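Local coordinates for hydrolase, NUDIX family (Clostridium perfringens ATCC 13124, PDB 3F6A) that probably hydrolyses nucleoside diphosphates linked to another moiety, the reaction typical of the NUDIX family, and forms a two-fold symmetric pair in the deposited assembly, at the interface of chains A and B. Sequence-based numbering; all coordinates share one arbitrary frame. Chains: chain A/B, Hydrolase, NUDIX family.

Contact 1: the interface of chains A and B. Residues chain A 86, 138, 142, 146; chain B 66, 68-69, 72.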
# COMPACT_ATOMS: atom_id res chain seq x y z
N HIS A 86 1.83 6.17 -1.37
CA HIS A 86 0.72 6.63 -0.54
C HIS A 86 -0.53 5.82 -0.87
O HIS A 86 -0.63 5.22 -1.94
CB HIS A 86 0.41 8.10 -0.81
CG HIS A 86 1.51 9.04 -0.41
ND1 HIS A 86 1.98 9.12 0.89
CD2 HIS A 86 2.19 9.96 -1.12
CE1 HIS A 86 2.91 10.05 0.95
NE2 HIS A 86 3.06 10.58 -0.25
N GLU A 138 -5.51 20.36 -4.97
CA GLU A 138 -4.35 20.59 -4.11
C GLU A 138 -3.52 19.34 -3.79
O GLU A 138 -2.29 19.39 -3.84
CB GLU A 138 -4.79 21.25 -2.80
CG GLU A 138 -5.53 22.56 -2.97
CD GLU A 138 -4.73 23.58 -3.78
OE1 GLU A 138 -3.53 23.77 -3.47
OE2 GLU A 138 -5.30 24.18 -4.71
N VAL A 142 0.45 18.47 -4.55
CA VAL A 142 1.41 18.03 -3.55
C VAL A 142 2.16 16.77 -3.97
O VAL A 142 3.39 16.72 -3.90
CB VAL A 142 0.72 17.76 -2.20
CG1 VAL A 142 1.68 17.10 -1.24
CG2 VAL A 142 0.22 19.07 -1.61
N GLU A 146 6.07 16.07 -4.77
CA GLU A 146 6.86 15.07 -4.06
C GLU A 146 7.55 14.18 -5.10
O GLU A 146 8.72 13.84 -4.96
CB GLU A 146 5.99 14.18 -3.17
CG GLU A 146 5.23 14.92 -2.08
CD GLU A 146 4.52 13.96 -1.15
OE1 GLU A 146 4.27 12.80 -1.57
OE2 GLU A 146 4.20 14.36 -0.01
N ASP B 66 2.03 12.22 6.39
CA ASP B 66 2.61 13.12 5.39
C ASP B 66 1.74 14.37 5.58
O ASP B 66 0.68 14.48 4.98
CB ASP B 66 2.42 12.55 3.98
CG ASP B 66 3.05 13.41 2.91
OD1 ASP B 66 3.13 14.64 3.10
OD2 ASP B 66 3.47 12.86 1.87
N ASN B 68 1.66 17.70 4.66
CA ASN B 68 1.16 18.46 3.53
C ASN B 68 0.14 17.68 2.71
O ASN B 68 -0.81 18.25 2.19
CB ASN B 68 2.31 18.90 2.62
CG ASN B 68 3.23 19.92 3.28
OD1 ASN B 68 2.76 20.84 3.96
ND2 ASN B 68 4.53 19.76 3.08
N LEU B 69 0.33 16.37 2.61
CA LEU B 69 -0.60 15.55 1.84
C LEU B 69 -1.91 15.33 2.58
O LEU B 69 -2.98 15.34 1.98
CB LEU B 69 0.04 14.20 1.48
CG LEU B 69 -0.83 13.33 0.55
CD1 LEU B 69 -1.17 14.10 -0.72
CD2 LEU B 69 -0.10 12.05 0.23
N SER B 72 -3.86 18.70 2.30
CA SER B 72 -4.34 18.89 0.94
C SER B 72 -5.45 17.90 0.56
O SER B 72 -6.39 18.25 -0.13
CB SER B 72 -3.19 18.80 -0.07
OG SER B 72 -2.55 17.54 -0.02
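Polar contacts gather at one end of this patch, where B:Asp66 and A:Glu146 meet tip to tip across the two-chain interface. Their carboxylates are nearly coplanar, and A:Glu146 OE2 comes within 2.5 Å of B:Asp66 OD2. Two ionised groups would repel at this separation, so a shared proton, with one acid neutral, is the likely explanation, although protonation is not seen. A:Glu146 reaches the spot through an extended chain (chi2 -173°). Its other oxygen, OE1, receives the A:His86 NE2 hydrogen bond of 2.8 Å on the syn lone pair, almost in the imidazole plane, which fixes the turn of the ring. B:Asp66 OD2 stands off that plane over the NE2-CE1 edge, 3.1 Å from A:His86 NE2, at best a weak second partner; any positive charge on the histidine would probably ease the crowding of the acids.

Apolar contact takes over beside this cluster. B:Leu69 sets its CD2 methyl over the centre of the A:His86 ring, 3.4 Å from the centroid, as a CH-pi contact. Farther along, A:Val142 CG2 lies 3.8 Å from B:Ser72 CB, with OG a neighbour. That hydroxyl, in the crowded position between backbone N and carbonyl carbon, shares its one hydrogen between B:Asn68 O, met on an in-plane lone pair, and B:Leu69 O, approached from above its carbonyl plane.

In the fold, helix 67-74 of B lies against helix 138-150 of A, beside the start of strand 86-90.

Contact 2: the interface of chains A and B. Residues chain A 86-89, 137, 139, 143; chain B 69, 72-73, 76, 78-81.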
# COMPACT_ATOMS: atom_id res chain seq x y z
N HIS A 86 1.83 6.17 -1.37
CA HIS A 86 0.72 6.63 -0.54
C HIS A 86 -0.53 5.82 -0.87
O HIS A 86 -0.63 5.22 -1.94
CB HIS A 86 0.41 8.10 -0.81
CG HIS A 86 1.51 9.04 -0.41
ND1 HIS A 86 1.98 9.12 0.89
CD2 HIS A 86 2.19 9.96 -1.12
CE1 HIS A 86 2.91 10.05 0.95
NE2 HIS A 86 3.06 10.58 -0.25
N THR A 87 -1.48 5.84 0.06
CA THR A 87 -2.75 5.16 -0.11
C THR A 87 -3.84 6.18 0.19
O THR A 87 -3.91 6.73 1.30
CB THR A 87 -2.87 3.95 0.84
OG1 THR A 87 -1.86 2.99 0.51
CG2 THR A 87 -4.24 3.30 0.71
N ILE A 88 -4.70 6.43 -0.80
CA ILE A 88 -5.77 7.41 -0.65
C ILE A 88 -7.17 6.87 -0.93
O ILE A 88 -7.36 6.01 -1.80
CB ILE A 88 -5.50 8.61 -1.59
CG1 ILE A 88 -4.17 9.27 -1.19
CG2 ILE A 88 -6.65 9.60 -1.53
CD1 ILE A 88 -3.74 10.38 -2.13
N LEU A 89 -8.15 7.37 -0.18
CA LEU A 89 -9.53 6.95 -0.37
C LEU A 89 -10.24 7.99 -1.25
O LEU A 89 -10.35 9.17 -0.88
CB LEU A 89 -10.25 6.83 0.98
CG LEU A 89 -11.72 6.39 0.91
CD1 LEU A 89 -11.83 5.00 0.31
CD2 LEU A 89 -12.32 6.42 2.32
N GLN A 137 -6.34 19.75 -8.41
CA GLN A 137 -6.65 19.64 -6.99
C GLN A 137 -5.38 19.81 -6.17
O GLN A 137 -4.30 19.44 -6.62
CB GLN A 137 -7.25 18.27 -6.69
CG GLN A 137 -8.38 17.89 -7.63
CD GLN A 137 -8.70 16.42 -7.59
OE1 GLN A 137 -9.50 15.93 -8.39
NE2 GLN A 137 -8.08 15.69 -6.66
N ASN A 139 -4.17 18.23 -3.44
CA ASN A 139 -3.44 17.01 -3.10
C ASN A 139 -2.68 16.45 -4.30
O ASN A 139 -1.67 15.77 -4.15
CB ASN A 139 -4.37 15.96 -2.48
CG ASN A 139 -5.37 15.39 -3.47
OD1 ASN A 139 -5.84 16.09 -4.37
ND2 ASN A 139 -5.72 14.13 -3.30
N MSE A 143 1.43 15.75 -4.42
CA MSE A 143 2.08 14.51 -4.83
C MSE A 143 2.95 14.67 -6.06
O MSE A 143 4.00 14.04 -6.18
CB MSE A 143 1.03 13.42 -5.04
CG MSE A 143 0.34 13.02 -3.73
SE MSE A 143 -0.80 11.47 -3.85
CE MSE A 143 -2.28 12.27 -4.76
N LEU B 69 0.33 16.37 2.61
CA LEU B 69 -0.60 15.55 1.84
C LEU B 69 -1.91 15.33 2.58
O LEU B 69 -2.98 15.34 1.98
CB LEU B 69 0.04 14.20 1.48
CG LEU B 69 -0.83 13.33 0.55
CD1 LEU B 69 -1.17 14.10 -0.72
CD2 LEU B 69 -0.10 12.05 0.23
N SER B 72 -3.86 18.70 2.30
CA SER B 72 -4.34 18.89 0.94
C SER B 72 -5.45 17.90 0.56
O SER B 72 -6.39 18.25 -0.13
CB SER B 72 -3.19 18.80 -0.07
OG SER B 72 -2.55 17.54 -0.02
N CYS B 73 -5.33 16.65 1.01
CA CYS B 73 -6.35 15.65 0.72
C CYS B 73 -7.69 16.13 1.27
O CYS B 73 -8.71 16.06 0.60
CB CYS B 73 -6.00 14.29 1.34
SG CYS B 73 -4.90 13.26 0.34
N SER B 76 -9.28 18.33 -0.93
CA SER B 76 -9.67 17.81 -2.23
C SER B 76 -10.84 16.84 -2.17
O SER B 76 -11.25 16.30 -3.20
CB SER B 76 -8.47 17.13 -2.90
OG SER B 76 -7.39 18.04 -3.04
N GLU B 78 -10.81 14.01 -0.49
CA GLU B 78 -10.31 12.65 -0.36
C GLU B 78 -9.67 12.47 1.00
O GLU B 78 -9.53 13.43 1.76
CB GLU B 78 -9.28 12.34 -1.45
CG GLU B 78 -9.82 12.52 -2.85
CD GLU B 78 -8.90 11.92 -3.89
OE1 GLU B 78 -7.75 12.38 -4.01
OE2 GLU B 78 -9.34 10.97 -4.59
N LYS B 79 -9.28 11.24 1.32
CA LYS B 79 -8.66 10.95 2.60
C LYS B 79 -7.33 10.25 2.45
O LYS B 79 -7.19 9.33 1.63
CB LYS B 79 -9.58 10.07 3.45
CG LYS B 79 -11.00 10.57 3.56
CD LYS B 79 -11.07 11.92 4.27
CE LYS B 79 -12.53 12.30 4.52
NZ LYS B 79 -13.22 11.21 5.27
N LEU B 80 -6.34 10.68 3.22
CA LEU B 80 -5.03 10.04 3.19
C LEU B 80 -5.14 8.88 4.18
O LEU B 80 -5.40 9.09 5.36
CB LEU B 80 -3.94 11.02 3.65
CG LEU B 80 -2.51 10.47 3.68
CD1 LEU B 80 -2.10 9.96 2.30
CD2 LEU B 80 -1.56 11.55 4.16
N LEU B 81 -4.95 7.67 3.69
CA LEU B 81 -5.06 6.50 4.55
C LEU B 81 -3.69 6.04 5.05
O LEU B 81 -2.66 6.60 4.68
CB LEU B 81 -5.75 5.36 3.80
CG LEU B 81 -7.13 5.67 3.23
CD1 LEU B 81 -7.55 4.57 2.24
CD2 LEU B 81 -8.14 5.79 4.36
O HOH W 1 -0.77 6.59 2.79
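Backbone pairing and an amide gripped by several hydrogen bonds form the tight part of this interface patch, where strand 86-90 of A runs antiparallel to strand 79-80 of B, continuing the sheet across the chains. A:Leu89 N donates to B:Lys79 O at 2.8 Å in a nearly straight bond, with a longer return bond from B:Lys79 N to A:Leu89 O. B:Leu81 N approaches A:Thr87 O almost along the C=O axis. A:Ile88 CG2, anti to the backbone N, lies 3.8 Å from B:Glu78 CB, while CD1 reaches toward B:Cys73 SG.

Dense contact also surrounds A:Asn139, whose CG takes the crowded position between backbone N and carbonyl carbon (chi1 68°), setting the side chain over the B:Ser72 to B:Ser76 stretch. Its backbone N donates to B:Ser76 OG, and that hydroxyl donates to A:Asn139 OD1 from above the carbonyl plane; B:Ser72 O competes for the hydrogen, but OD1 is nearer, 2.8 Å from OG. A:Gln137 NE2 adds a bond to OD1 on an in-plane lone pair and helps fix the amide's rotation about CB-CG. Selenomethionine A:Met143 lays CG 3.5 Å from B:Leu69 CD1.

The looser side is confined to a water bridging A:Thr87 N and B:Leu81 O and to the B:Lys79 chain beyond CB; B:Leu81 CD1 still packs 3.7 Å from A:Leu89 CB. At the tight end, A:Asn139 ND2 donates at 2.8 Å to B:Glu78 OE1, meeting its anti lone pair with amide and carboxylate planes 88° apart.

Contact 3: the interface of chains A and B. Residues chain A 82-87, 101; chain B 82-87, 101.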
# COMPACT_ATOMS: atom_id res chain seq x y z
N ILE A 82 6.36 -4.23 -5.15
CA ILE A 82 6.65 -2.81 -4.99
C ILE A 82 5.49 -2.22 -4.20
O ILE A 82 4.32 -2.41 -4.55
CB ILE A 82 6.81 -2.09 -6.36
CG1 ILE A 82 6.55 -0.59 -6.22
CG2 ILE A 82 5.89 -2.68 -7.37
CD1 ILE A 82 7.57 0.12 -5.39
N ASN A 83 5.82 -1.52 -3.12
CA ASN A 83 4.83 -0.92 -2.24
C ASN A 83 4.44 0.48 -2.73
O ASN A 83 5.26 1.20 -3.28
CB ASN A 83 5.43 -0.83 -0.83
CG ASN A 83 4.39 -0.84 0.27
OD1 ASN A 83 4.44 -0.04 1.20
ND2 ASN A 83 3.43 -1.76 0.17
N PRO A 84 3.16 0.87 -2.55
CA PRO A 84 2.75 2.21 -2.99
C PRO A 84 3.42 3.27 -2.12
O PRO A 84 3.84 2.97 -1.01
CB PRO A 84 1.23 2.19 -2.81
CG PRO A 84 1.04 1.22 -1.67
CD PRO A 84 2.02 0.12 -2.01
N ILE A 85 3.51 4.49 -2.64
CA ILE A 85 4.11 5.60 -1.89
C ILE A 85 3.07 6.11 -0.90
O ILE A 85 3.38 6.45 0.24
CB ILE A 85 4.49 6.78 -2.82
CG1 ILE A 85 5.41 6.31 -3.95
CG2 ILE A 85 5.19 7.87 -2.00
CD1 ILE A 85 6.76 5.79 -3.49
N HIS A 86 1.83 6.17 -1.37
CA HIS A 86 0.72 6.63 -0.54
C HIS A 86 -0.53 5.82 -0.87
O HIS A 86 -0.63 5.22 -1.94
CB HIS A 86 0.41 8.10 -0.81
CG HIS A 86 1.51 9.04 -0.41
ND1 HIS A 86 1.98 9.12 0.89
CD2 HIS A 86 2.19 9.96 -1.12
CE1 HIS A 86 2.91 10.05 0.95
NE2 HIS A 86 3.06 10.58 -0.25
N THR A 87 -1.48 5.84 0.06
CA THR A 87 -2.75 5.16 -0.11
C THR A 87 -3.84 6.18 0.19
O THR A 87 -3.91 6.73 1.30
CB THR A 87 -2.87 3.95 0.84
OG1 THR A 87 -1.86 2.99 0.51
CG2 THR A 87 -4.24 3.30 0.71
N PHE A 101 -3.98 3.36 -4.82
CA PHE A 101 -2.57 3.13 -4.50
C PHE A 101 -1.73 4.02 -5.40
O PHE A 101 -1.72 3.84 -6.61
CB PHE A 101 -2.19 1.66 -4.71
CG PHE A 101 -2.80 0.73 -3.70
CD1 PHE A 101 -2.72 1.01 -2.34
CD2 PHE A 101 -3.45 -0.43 -4.10
CE1 PHE A 101 -3.27 0.15 -1.40
CE2 PHE A 101 -4.00 -1.30 -3.17
CZ PHE A 101 -3.91 -1.01 -1.81
N ILE B 82 -3.70 5.02 5.89
CA ILE B 82 -2.47 4.45 6.42
C ILE B 82 -1.90 3.57 5.31
O ILE B 82 -2.59 2.70 4.79
CB ILE B 82 -2.76 3.57 7.66
CG1 ILE B 82 -3.47 4.39 8.73
CG2 ILE B 82 -1.45 3.00 8.21
CD1 ILE B 82 -3.97 3.57 9.91
N ASN B 83 -0.65 3.82 4.94
CA ASN B 83 0.01 3.07 3.88
C ASN B 83 0.50 1.71 4.40
O ASN B 83 0.99 1.61 5.52
CB ASN B 83 1.21 3.86 3.35
CG ASN B 83 1.59 3.49 1.93
OD1 ASN B 83 2.76 3.23 1.64
ND2 ASN B 83 0.62 3.47 1.04
N PRO B 84 0.37 0.65 3.59
CA PRO B 84 0.85 -0.64 4.08
C PRO B 84 2.35 -0.50 4.26
O PRO B 84 2.96 0.36 3.62
CB PRO B 84 0.51 -1.60 2.93
CG PRO B 84 -0.65 -0.92 2.22
CD PRO B 84 -0.23 0.54 2.25
N ILE B 85 2.96 -1.30 5.13
CA ILE B 85 4.41 -1.22 5.31
C ILE B 85 5.05 -1.98 4.16
O ILE B 85 6.10 -1.60 3.65
CB ILE B 85 4.89 -1.87 6.63
CG1 ILE B 85 4.23 -1.20 7.83
CG2 ILE B 85 6.40 -1.73 6.73
CD1 ILE B 85 4.64 0.23 8.05
N HIS B 86 4.40 -3.06 3.75
CA HIS B 86 4.89 -3.88 2.64
C HIS B 86 3.71 -4.50 1.93
O HIS B 86 2.62 -4.58 2.49
CB HIS B 86 5.78 -5.03 3.13
CG HIS B 86 7.05 -4.60 3.78
ND1 HIS B 86 8.00 -3.84 3.14
CD2 HIS B 86 7.56 -4.89 5.01
CE1 HIS B 86 9.04 -3.68 3.94
NE2 HIS B 86 8.80 -4.30 5.08
N THR B 87 3.93 -4.95 0.70
CA THR B 87 2.88 -5.62 -0.06
C THR B 87 3.51 -6.92 -0.54
O THR B 87 4.54 -6.90 -1.21
CB THR B 87 2.42 -4.78 -1.25
OG1 THR B 87 1.81 -3.57 -0.77
CG2 THR B 87 1.39 -5.54 -2.07
N PHE B 101 -1.46 -7.29 2.45
CA PHE B 101 -1.01 -5.96 2.84
C PHE B 101 -0.52 -6.06 4.28
O PHE B 101 -1.28 -6.40 5.18
CB PHE B 101 -2.16 -4.95 2.75
CG PHE B 101 -2.74 -4.81 1.38
CD1 PHE B 101 -1.99 -4.27 0.34
CD2 PHE B 101 -4.05 -5.23 1.12
CE1 PHE B 101 -2.54 -4.14 -0.95
CE2 PHE B 101 -4.60 -5.11 -0.16
CZ PHE B 101 -3.84 -4.57 -1.19
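Two asparagines, A:Asn83 and B:Asn83, reach past each other around the two-fold axis, each crossing the threonine of the opposite chain obliquely. Both hold CG anti to the backbone N (chi1 -154° in A and -156° in B), which carries the amide away from its own chain and into the partner's 84-87 segment. As modelled, A:Asn83 ND2 donates to B:Thr87 OG1 at 2.6 Å, with the hydroxyl in the amide plane but the bond strongly bent. The reciprocal bond from B:Asn83 ND2 to A:Thr87 OG1 is as short and bent, with the hydroxyl somewhat farther from the amide plane. On the other branch, A:Asn83 OD1 stands 2.9 Å from B:Pro84 O, and B:Asn83 OD1 stands 2.9 Å from A:Pro84 O. These acceptor pairs count as clashes. Turning both amides over would let nitrogen donate to the proline carbonyls and the threonine hydroxyls donate to the amide oxygens, so the modelled orientation is doubtful.

The prolines lie between the asparagines, A:Pro84 and B:Pro84 crossing at about a right angle, while B:Pro84 CD points tip to tip at A:Thr87 OG1. Beyond them the A:Phe101 and B:Phe101 rings meet tip to tip, their planes inclined by roughly 40°, with A:Phe101 CZ 3.5 Å from B:Phe101 CE1. A:Thr87 OG1 lies at the edge of the A:Phe101 ring, in its plane.

In the fold, the site joins the two loops leading into strands 86-90, with the phenylalanines supplied by strands 98-106.

Contacts 1 and 2 are neighbours, their C-alpha centres about 6 Å apart, and they share A:His86, B:Leu69 and B:Ser72; contact 3 lies about 15 Å from contact 1 and 14 Å from contact 2. A:His86 belongs to all three, and A:Thr87 joins contacts 2 and 3, so the start of strand 86-90 links the helix-packed flank to the symmetry axis. Contacts 1 and 2 recur with the chains exchanged, whereas contact 3 contains both halves of its own symmetry. Such a continuous interface, combining helix, strand and loop, is consistent with a genuine dimer, though the structure alone does not prove one.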